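Local structure of proline iminopeptidase-related protein (Thermus thermophilus, 2YYS) at residues L42-G45 with L46-Y49; R207-Y210 with T211-L214; A236-V239 with A240-L243. The protein is of unknown function but, as an alpha/beta hydrolase of the peptidase S33 family, probably acts as a peptidase. All coordinates share one frame; numbering follows the deposited sequence.

Interaction 1: residues L42-G45 with L46-Y49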
ATOM      1  N   LEU A  42       8.001   3.603   3.835  1.00 17.74           N
ATOM      2  CA  LEU A  42       6.873   3.179   4.646  1.00 18.26           C
ATOM      3  C   LEU A  42       7.328   2.779   6.042  1.00 18.86           C
ATOM      4  O   LEU A  42       6.750   3.216   7.039  1.00 20.40           O
ATOM      5  CB  LEU A  42       6.153   2.044   3.934  1.00 18.15           C
ATOM      6  CG  LEU A  42       4.764   1.674   4.395  1.00 19.06           C
ATOM      7  CD1 LEU A  42       3.841   2.872   4.497  1.00 18.57           C
ATOM      8  CD2 LEU A  42       4.204   0.636   3.405  1.00 20.03           C
ATOM      9  N   ARG A  43       8.405   2.006   6.136  1.00 19.82           N
ATOM     10  CA  ARG A  43       8.940   1.654   7.447  1.00 20.11           C
ATOM     11  C   ARG A  43       9.380   2.888   8.244  1.00 20.34           C
ATOM     12  O   ARG A  43       9.102   2.990   9.443  1.00 20.25           O
ATOM     13  CB  ARG A  43      10.119   0.690   7.334  1.00 20.21           C
ATOM     14  CG  ARG A  43      10.864   0.558   8.648  1.00 20.18           C
ATOM     15  CD  ARG A  43      11.867  -0.568   8.728  1.00 20.22           C
ATOM     16  NE  ARG A  43      12.524  -0.559  10.040  1.00 19.18           N
ATOM     17  CZ  ARG A  43      13.490  -1.381  10.410  1.00 19.82           C
ATOM     18  NH1 ARG A  43      13.924  -2.318   9.583  1.00 20.34           N
ATOM     19  NH2 ARG A  43      14.020  -1.278  11.622  1.00 20.63           N
ATOM     20  N   GLU A  44      10.086   3.813   7.594  1.00 20.26           N
ATOM     21  CA  GLU A  44      10.566   5.009   8.275  1.00 20.21           C
ATOM     22  C   GLU A  44       9.400   5.829   8.836  1.00 19.97           C
ATOM     23  O   GLU A  44       9.525   6.442   9.883  1.00 20.36           O
ATOM     24  CB  GLU A  44      11.437   5.868   7.344  1.00 20.48           C
ATOM     25  CG  GLU A  44      12.706   5.189   6.829  1.00 21.33           C
ATOM     26  CD  GLU A  44      13.724   4.849   7.920  1.00 24.79           C
ATOM     27  OE1 GLU A  44      13.830   5.592   8.916  1.00 25.04           O
ATOM     28  OE2 GLU A  44      14.430   3.824   7.779  1.00 26.47           O
ATOM     29  N   GLY A  45       8.267   5.829   8.145  1.00 20.07           N
ATOM     30  CA  GLY A  45       7.091   6.547   8.594  1.00 19.99           C
ATOM     31  C   GLY A  45       6.258   5.877   9.676  1.00 19.90           C
ATOM     32  O   GLY A  45       5.620   6.560  10.480  1.00 20.30           O
ATOM     33  N   LEU A  46       6.248   4.553   9.716  1.00 19.60           N
ATOM     34  CA  LEU A  46       5.350   3.828  10.614  1.00 19.53           C
ATOM     35  C   LEU A  46       6.020   3.294  11.872  1.00 19.84           C
ATOM     36  O   LEU A  46       5.357   3.191  12.908  1.00 19.17           O
ATOM     37  CB  LEU A  46       4.661   2.673   9.872  1.00 19.21           C
ATOM     38  CG  LEU A  46       3.858   3.060   8.626  1.00 20.61           C
ATOM     39  CD1 LEU A  46       3.209   1.841   8.007  1.00 20.88           C
ATOM     40  CD2 LEU A  46       2.797   4.116   8.928  1.00 21.48           C
ATOM     41  N   GLN A  47       7.306   2.947  11.785  1.00 20.51           N
ATOM     42  CA  GLN A  47       7.964   2.121  12.806  1.00 21.51           C
ATOM     43  C   GLN A  47       7.904   2.715  14.222  1.00 21.71           C
ATOM     44  O   GLN A  47       7.825   1.970  15.182  1.00 21.03           O
ATOM     45  CB  GLN A  47       9.424   1.782  12.419  1.00 21.66           C
ATOM     46  CG  GLN A  47      10.390   2.992  12.459  1.00 24.64           C
ATOM     47  CD  GLN A  47      11.815   2.713  11.917  1.00 26.90           C
ATOM     48  OE1 GLN A  47      12.254   1.566  11.824  1.00 26.46           O
ATOM     49  NE2 GLN A  47      12.527   3.781  11.572  1.00 26.76           N
ATOM     50  N   ASP A  48       7.933   4.039  14.345  1.00 22.39           N
ATOM     51  CA  ASP A  48       7.879   4.703  15.659  1.00 23.72           C
ATOM     52  C   ASP A  48       6.598   4.398  16.444  1.00 23.91           C
ATOM     53  O   ASP A  48       6.579   4.504  17.670  1.00 23.23           O
ATOM     54  CB  ASP A  48       7.981   6.227  15.513  1.00 24.45           C
ATOM     55  CG  ASP A  48       9.353   6.697  15.070  1.00 27.21           C
ATOM     56  OD1 ASP A  48      10.365   5.972  15.244  1.00 30.28           O
ATOM     57  OD2 ASP A  48       9.498   7.807  14.530  1.00 32.85           O
ATOM     58  N   TYR A  49       5.530   4.039  15.734  1.00 23.95           N
ATOM     59  CA  TYR A  49       4.243   3.739  16.362  1.00 24.19           C
ATOM     60  C   TYR A  49       4.018   2.251  16.604  1.00 24.16           C
ATOM     61  O   TYR A  49       2.993   1.872  17.151  1.00 24.26           O
ATOM     62  CB  TYR A  49       3.124   4.319  15.495  1.00 24.26           C
ATOM     63  CG  TYR A  49       3.393   5.763  15.129  1.00 25.28           C
ATOM     64  CD1 TYR A  49       3.466   6.745  16.120  1.00 28.09           C
ATOM     65  CD2 TYR A  49       3.618   6.144  13.812  1.00 26.66           C
ATOM     66  CE1 TYR A  49       3.729   8.072  15.802  1.00 28.96           C
ATOM     67  CE2 TYR A  49       3.886   7.480  13.479  1.00 28.47           C
ATOM     68  CZ  TYR A  49       3.934   8.437  14.479  1.00 29.76           C
ATOM     69  OH  TYR A  49       4.194   9.754  14.158  1.00 31.47           O
TER
HETATM   70  O   HOH W   1       8.114   6.354  12.214  1.00 37.68           O
HETATM   71  O   HOH W   2      14.937   2.261  10.045  1.00 40.18           O

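Interaction 2: residues R207-Y210 with T211-L214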
ATOM      1  N   ARG A 207      -7.136  -1.236 -16.015  1.00 23.66           N
ATOM      2  CA  ARG A 207      -8.555  -1.579 -16.134  1.00 23.67           C
ATOM      3  C   ARG A 207      -9.149  -2.098 -14.824  1.00 22.80           C
ATOM      4  O   ARG A 207     -10.356  -2.264 -14.723  1.00 22.03           O
ATOM      5  CB  ARG A 207      -8.772  -2.617 -17.247  1.00 23.67           C
ATOM      6  CG  ARG A 207      -8.351  -2.126 -18.628  1.00 25.83           C
ATOM      7  CD  ARG A 207      -8.744  -3.065 -19.774  1.00 28.63           C
ATOM      8  NE  ARG A 207      -8.257  -4.429 -19.562  1.00 31.59           N
ATOM      9  CZ  ARG A 207      -7.076  -4.916 -19.986  1.00 33.34           C
ATOM     10  NH1 ARG A 207      -6.209  -4.161 -20.653  1.00 33.61           N
ATOM     11  NH2 ARG A 207      -6.760  -6.182 -19.732  1.00 33.67           N
ATOM     12  N   LEU A 208      -8.315  -2.361 -13.824  1.00 22.61           N
ATOM     13  CA  LEU A 208      -8.798  -2.998 -12.603  1.00 22.82           C
ATOM     14  C   LEU A 208      -9.587  -2.027 -11.731  1.00 22.33           C
ATOM     15  O   LEU A 208      -9.040  -1.058 -11.212  1.00 22.04           O
ATOM     16  CB  LEU A 208      -7.653  -3.608 -11.790  1.00 23.27           C
ATOM     17  CG  LEU A 208      -8.075  -4.173 -10.425  1.00 25.33           C
ATOM     18  CD1 LEU A 208      -9.068  -5.346 -10.575  1.00 26.78           C
ATOM     19  CD2 LEU A 208      -6.852  -4.593  -9.626  1.00 27.09           C
ATOM     20  N   ASP A 209     -10.875  -2.299 -11.586  1.00 21.65           N
ATOM     21  CA  ASP A 209     -11.694  -1.654 -10.580  1.00 21.77           C
ATOM     22  C   ASP A 209     -12.138  -2.689  -9.558  1.00 21.31           C
ATOM     23  O   ASP A 209     -13.084  -3.431  -9.783  1.00 21.70           O
ATOM     24  CB  ASP A 209     -12.910  -0.987 -11.223  1.00 21.89           C
ATOM     25  CG  ASP A 209     -13.794  -0.296 -10.212  1.00 22.68           C
ATOM     26  OD1 ASP A 209     -13.331  -0.045  -9.078  1.00 23.13           O
ATOM     27  OD2 ASP A 209     -14.968   0.039 -10.469  1.00 25.71           O
ATOM     28  N   TYR A 210     -11.447  -2.717  -8.423  1.00 20.63           N
ATOM     29  CA  TYR A 210     -11.744  -3.630  -7.328  1.00 19.85           C
ATOM     30  C   TYR A 210     -13.021  -3.270  -6.538  1.00 19.88           C
ATOM     31  O   TYR A 210     -13.480  -4.053  -5.692  1.00 19.29           O
ATOM     32  CB  TYR A 210     -10.529  -3.687  -6.376  1.00 19.74           C
ATOM     33  CG  TYR A 210     -10.574  -4.817  -5.387  1.00 19.18           C
ATOM     34  CD1 TYR A 210     -10.381  -6.130  -5.799  1.00 20.42           C
ATOM     35  CD2 TYR A 210     -10.849  -4.585  -4.044  1.00 19.98           C
ATOM     36  CE1 TYR A 210     -10.435  -7.190  -4.894  1.00 19.27           C
ATOM     37  CE2 TYR A 210     -10.919  -5.631  -3.136  1.00 20.65           C
ATOM     38  CZ  TYR A 210     -10.703  -6.933  -3.567  1.00 19.57           C
ATOM     39  OH  TYR A 210     -10.765  -7.976  -2.672  1.00 18.75           O
ATOM     40  N   THR A 211     -13.587  -2.091  -6.799  1.00 19.82           N
ATOM     41  CA  THR A 211     -14.754  -1.599  -6.056  1.00 20.19           C
ATOM     42  C   THR A 211     -15.874  -2.617  -5.802  1.00 20.44           C
ATOM     43  O   THR A 211     -16.352  -2.706  -4.668  1.00 20.31           O
ATOM     44  CB  THR A 211     -15.366  -0.372  -6.743  1.00 20.36           C
ATOM     45  OG1 THR A 211     -14.376   0.647  -6.911  1.00 19.82           O
ATOM     46  CG2 THR A 211     -16.428   0.274  -5.865  1.00 21.18           C
ATOM     47  N   PRO A 212     -16.329  -3.356  -6.815  1.00 21.37           N
ATOM     48  CA  PRO A 212     -17.479  -4.263  -6.617  1.00 21.74           C
ATOM     49  C   PRO A 212     -17.220  -5.392  -5.618  1.00 21.59           C
ATOM     50  O   PRO A 212     -18.165  -5.964  -5.097  1.00 21.49           O
ATOM     51  CB  PRO A 212     -17.741  -4.847  -8.020  1.00 21.96           C
ATOM     52  CG  PRO A 212     -16.992  -3.986  -8.969  1.00 22.46           C
ATOM     53  CD  PRO A 212     -15.823  -3.420  -8.198  1.00 21.91           C
ATOM     54  N   TYR A 213     -15.954  -5.692  -5.349  1.00 21.88           N
ATOM     55  CA  TYR A 213     -15.584  -6.771  -4.441  1.00 22.27           C
ATOM     56  C   TYR A 213     -15.536  -6.301  -2.989  1.00 21.39           C
ATOM     57  O   TYR A 213     -15.411  -7.116  -2.078  1.00 21.12           O
ATOM     58  CB  TYR A 213     -14.268  -7.414  -4.911  1.00 23.17           C
ATOM     59  CG  TYR A 213     -14.336  -7.784  -6.390  1.00 27.15           C
ATOM     60  CD1 TYR A 213     -15.223  -8.764  -6.843  1.00 31.77           C
ATOM     61  CD2 TYR A 213     -13.558  -7.121  -7.342  1.00 31.43           C
ATOM     62  CE1 TYR A 213     -15.317  -9.095  -8.213  1.00 33.81           C
ATOM     63  CE2 TYR A 213     -13.643  -7.444  -8.714  1.00 33.34           C
ATOM     64  CZ  TYR A 213     -14.529  -8.434  -9.138  1.00 35.03           C
ATOM     65  OH  TYR A 213     -14.633  -8.763 -10.480  1.00 36.47           O
ATOM     66  N   LEU A 214     -15.687  -4.996  -2.776  1.00 20.52           N
ATOM     67  CA  LEU A 214     -15.766  -4.429  -1.428  1.00 20.03           C
ATOM     68  C   LEU A 214     -17.150  -4.651  -0.795  1.00 20.35           C
ATOM     69  O   LEU A 214     -18.155  -4.128  -1.278  1.00 19.82           O
ATOM     70  CB  LEU A 214     -15.490  -2.931  -1.465  1.00 19.84           C
ATOM     71  CG  LEU A 214     -14.197  -2.463  -2.120  1.00 19.55           C
ATOM     72  CD1 LEU A 214     -14.237  -0.937  -2.240  1.00 20.01           C
ATOM     73  CD2 LEU A 214     -12.987  -2.936  -1.324  1.00 19.46           C
TER
HETATM   74  O   HOH W   3     -12.642  -7.661  -0.658  1.00 38.19           O

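Interaction 3: residues A236-V239 with A240-L243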
ATOM      1  N   ALA A 236     -11.542   7.162  -1.554  1.00 18.39           N
ATOM      2  CA  ALA A 236     -11.397   6.392  -0.329  1.00 18.88           C
ATOM      3  C   ALA A 236     -12.668   6.419   0.526  1.00 19.59           C
ATOM      4  O   ALA A 236     -12.869   5.527   1.334  1.00 19.67           O
ATOM      5  CB  ALA A 236     -10.187   6.886   0.486  1.00 18.92           C
ATOM      6  N   GLU A 237     -13.517   7.433   0.352  1.00 20.21           N
ATOM      7  CA  GLU A 237     -14.832   7.458   0.999  1.00 21.14           C
ATOM      8  C   GLU A 237     -15.695   6.270   0.559  1.00 20.87           C
ATOM      9  O   GLU A 237     -16.394   5.691   1.381  1.00 20.05           O
ATOM     10  CB  GLU A 237     -15.613   8.744   0.674  1.00 21.70           C
ATOM     11  CG  GLU A 237     -14.960  10.040   1.132  1.00 24.67           C
ATOM     12  CD  GLU A 237     -15.236  10.377   2.583  1.00 29.00           C
ATOM     13  OE1 GLU A 237     -15.779   9.508   3.308  1.00 30.62           O
ATOM     14  OE2 GLU A 237     -14.896  11.515   2.996  1.00 31.26           O
ATOM     15  N   GLU A 238     -15.679   5.960  -0.741  1.00 20.92           N
ATOM     16  CA  GLU A 238     -16.368   4.782  -1.286  1.00 21.35           C
ATOM     17  C   GLU A 238     -15.839   3.496  -0.655  1.00 21.01           C
ATOM     18  O   GLU A 238     -16.618   2.620  -0.279  1.00 21.15           O
ATOM     19  CB  GLU A 238     -16.232   4.687  -2.825  1.00 21.60           C
ATOM     20  CG  GLU A 238     -17.050   5.691  -3.637  1.00 22.65           C
ATOM     21  CD  GLU A 238     -18.549   5.535  -3.449  1.00 24.74           C
ATOM     22  OE1 GLU A 238     -19.016   4.442  -3.057  1.00 24.35           O
ATOM     23  OE2 GLU A 238     -19.276   6.516  -3.683  1.00 26.78           O
ATOM     24  N   VAL A 239     -14.519   3.392  -0.537  1.00 20.53           N
ATOM     25  CA  VAL A 239     -13.888   2.218   0.060  1.00 20.42           C
ATOM     26  C   VAL A 239     -14.388   2.018   1.473  1.00 20.11           C
ATOM     27  O   VAL A 239     -14.799   0.922   1.851  1.00 19.77           O
ATOM     28  CB  VAL A 239     -12.344   2.336   0.080  1.00 20.63           C
ATOM     29  CG1 VAL A 239     -11.712   1.202   0.852  1.00 21.39           C
ATOM     30  CG2 VAL A 239     -11.803   2.348  -1.337  1.00 21.15           C
ATOM     31  N   ALA A 240     -14.353   3.083   2.258  1.00 19.83           N
ATOM     32  CA  ALA A 240     -14.730   2.994   3.654  1.00 19.79           C
ATOM     33  C   ALA A 240     -16.209   2.656   3.803  1.00 19.97           C
ATOM     34  O   ALA A 240     -16.585   1.868   4.659  1.00 19.60           O
ATOM     35  CB  ALA A 240     -14.421   4.286   4.361  1.00 20.21           C
ATOM     36  N   SER A 241     -17.052   3.249   2.972  1.00 19.97           N
ATOM     37  CA  SER A 241     -18.493   3.063   3.140  1.00 20.61           C
ATOM     38  C   SER A 241     -18.929   1.643   2.715  1.00 19.79           C
ATOM     39  O   SER A 241     -19.744   1.016   3.376  1.00 19.31           O
ATOM     40  CB  SER A 241     -19.270   4.193   2.440  1.00 20.84           C
ATOM     41  OG  SER A 241     -19.780   3.771   1.205  1.00 24.72           O
ATOM     42  N   ARG A 242     -18.317   1.100   1.671  1.00 19.45           N
ATOM     43  CA  ARG A 242     -18.622  -0.268   1.233  1.00 19.26           C
ATOM     44  C   ARG A 242     -18.111  -1.334   2.219  1.00 19.35           C
ATOM     45  O   ARG A 242     -18.778  -2.346   2.447  1.00 19.30           O
ATOM     46  CB  ARG A 242     -18.082  -0.504  -0.182  1.00 19.15           C
ATOM     47  CG  ARG A 242     -18.808   0.320  -1.222  1.00 18.89           C
ATOM     48  CD  ARG A 242     -18.013   0.635  -2.463  1.00 18.86           C
ATOM     49  NE  ARG A 242     -18.802   1.501  -3.324  1.00 20.13           N
ATOM     50  CZ  ARG A 242     -19.787   1.098  -4.126  1.00 21.84           C
ATOM     51  NH1 ARG A 242     -20.094  -0.188  -4.231  1.00 22.05           N
ATOM     52  NH2 ARG A 242     -20.455   1.986  -4.848  1.00 21.64           N
ATOM     53  N   LEU A 243     -16.949  -1.078   2.828  1.00 18.86           N
ATOM     54  CA  LEU A 243     -16.357  -1.975   3.819  1.00 18.88           C
ATOM     55  C   LEU A 243     -16.959  -1.780   5.209  1.00 18.78           C
ATOM     56  O   LEU A 243     -16.785  -2.622   6.086  1.00 18.65           O
ATOM     57  CB  LEU A 243     -14.841  -1.747   3.899  1.00 18.55           C
ATOM     58  CG  LEU A 243     -14.013  -2.092   2.670  1.00 18.36           C
ATOM     59  CD1 LEU A 243     -12.584  -1.604   2.854  1.00 19.19           C
ATOM     60  CD2 LEU A 243     -14.033  -3.599   2.430  1.00 19.55           C
TER
HETATM   61  O   HOH W   4     -20.897   4.486  -1.097  1.00 33.11           O
HETATM   62  O   HOH W   5     -21.283   5.243  -5.297  1.00 39.17           O

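Interaction 1: residues L42-G45 with L46-Y49
Arg43 and Gln47, four residues apart, are joined by a hydrogen bond from Arg43 NE to Gln47 OE1 of 2.8 Å and 160° at the hydrogen. The amide oxygen sits at the edge of the guanidinium and in its plane, whereas the NE hydrogen comes in from above the amide carbonyl plane, the two flat groups standing 87° apart. A weak second bond runs from Arg43 NH2 to the same oxygen. Gln47 carries CG between its own backbone N and carbonyl carbon (chi1 70°), which turns the extended amide back over the preceding turn; Gln47 CG lies 3.3 Å from Arg43 O. Its other branch, NE2, gives a hydrogen to a water 3.2 Å away, and that water donates to Glu44 OE2.

In the backbone, Leu46 N bonds to Leu42 O at 3.0 Å and Gln47 N to Arg43 O at the same length, as in an alpha-helix. A second water donates to Glu44 O and accepts from Asp48 N. On the buried side Leu42 CD1 meets Leu46 CD1 at 3.7 Å, and the pair leans on strand 97-102 through His102 and Leu100, with Phe265 and Phe269 of helix 262-274 also against Leu46. Tyr49 sets CE2 3.6 Å from Gly45 O.

Arg43 NH1 forms salt bridges with Glu3 and Glu18. The guanidinium is thus shared between two carboxylates and a neutral amide, which probably stabilises its positive charge and fixes its rotation, tying the polar flank of the helix to the first two strands while the leucines face the core.

Interaction 2: residues R207-Y210 with T211-L214
The ring of Tyr210 receives Tyr213 CB over one face, a CH-pi contact 4.0 Å from the centroid and displaced toward the rim. The two tyrosine rings themselves meet obliquely, with planes at 49°, and Tyr213 CD2 lies 3.7 Å from Tyr210 CD1. Leu214 comes in obliquely from the same side of the ring plane as Tyr213 CB, past the ring rim, its CD2 3.8 Å from Tyr210 CD2. With CG anti to the backbone N (chi1 -167°), Tyr210 directs its ring alongside the turn that follows, and its hydroxyl is held by Glu111 as well as by a water that also donates to Tyr213 O.

Thr211 OG1 donates to the syn lone pair of Asp209 OD1 at 2.5 Å, while Thr211 N reaches that oxygen from above the carboxylate plane at 3.1 Å. The backbone follows with consecutive 3-10 turns, Tyr213 N bonding to Tyr210 O at 3.0 Å and Leu214 N to Thr211 O. Pro212 packs CD 3.2 Å from Asp209 O.

These turns lie in the loop between helix 195-202 and strand 221-226, where Val107 and Leu110 of helix 105-115 touch Tyr210. Two donors on one oxygen hold the Asp209 carboxylate across the start of the 3-10 segment, an arrangement that would probably favour its ionised form and leaves the threonine hydroxyl with two partners, as donor to Asp209 and bonded to Tyr235.

Interaction 3: residues A236-V239 with A240-L243
Glu238 and Arg242 lie one turn apart on helix 236-243 and cross at a slant, the carboxylate and guanidinium planes 47° from each other. Glu238 OE1 stands at the guanidinium edge, in its plane, and takes the NE hydrogen on its anti side: a salt bridge of 3.0 Å with an angle of 155°. A weaker bond from Arg242 NH2 falls on the same oxygen. Glu238 bends at chi2 (-63°), which brings OE1 across to the arginine, whereas Arg242 runs extended from CG to NE with CD 3.3 Å from Glu238 O.

Water joins in on both oxygens: one molecule donates to Glu238 OE1 at 2.7 Å and is hydrogen-bonded to Ser241 OG, and another donates to Glu238 OE2. An alanine in place of Glu238 would probably leave the Arg242 guanidinium without its charge partner and freer to swing.

On the inner side Val239 and Leu243 run side by side, pointing the same way, with Val239 CG1 3.6 Å from Leu243 CD1. Leu243 also touches Leu221, while Ala240 packs on Ile247, so this helix lies against both strands of its beta-alpha-beta unit, 221-226 and 247-250. Four backbone bonds secure the turns, among them Arg242 N to Glu238 O at 3.0 Å.

Chemically the helix is two-sided: alanines and Leu243 meet the sheet, with Val239 against Val129 of a loop, and along the polar side the opposite charges probably neutralise each other in part, with waters donating to both carboxylate oxygens.

Interaction 1 comes first along the chain, followed by interaction 2 and then interaction 3. The centre of interaction 1 lies about 29 Å from that of interaction 2, on the opposite side of the chain's centre, and about 25 Å from that of interaction 3, without touching either. Helix 40-46 follows strand 27-31 of the mixed sheet, whereas 236-243 links strand 221-226 to 247-250, the strand forming one edge of the sheet. Interactions 2 and 3 are neighbours, about 12 Å between centres: Thr211 and Leu214 pack on Arg242, and Leu214 also meets Val239 and Leu243. The loop before strand 221-226 is thereby packed onto the helix after it, within one alpha/beta hydrolase fold.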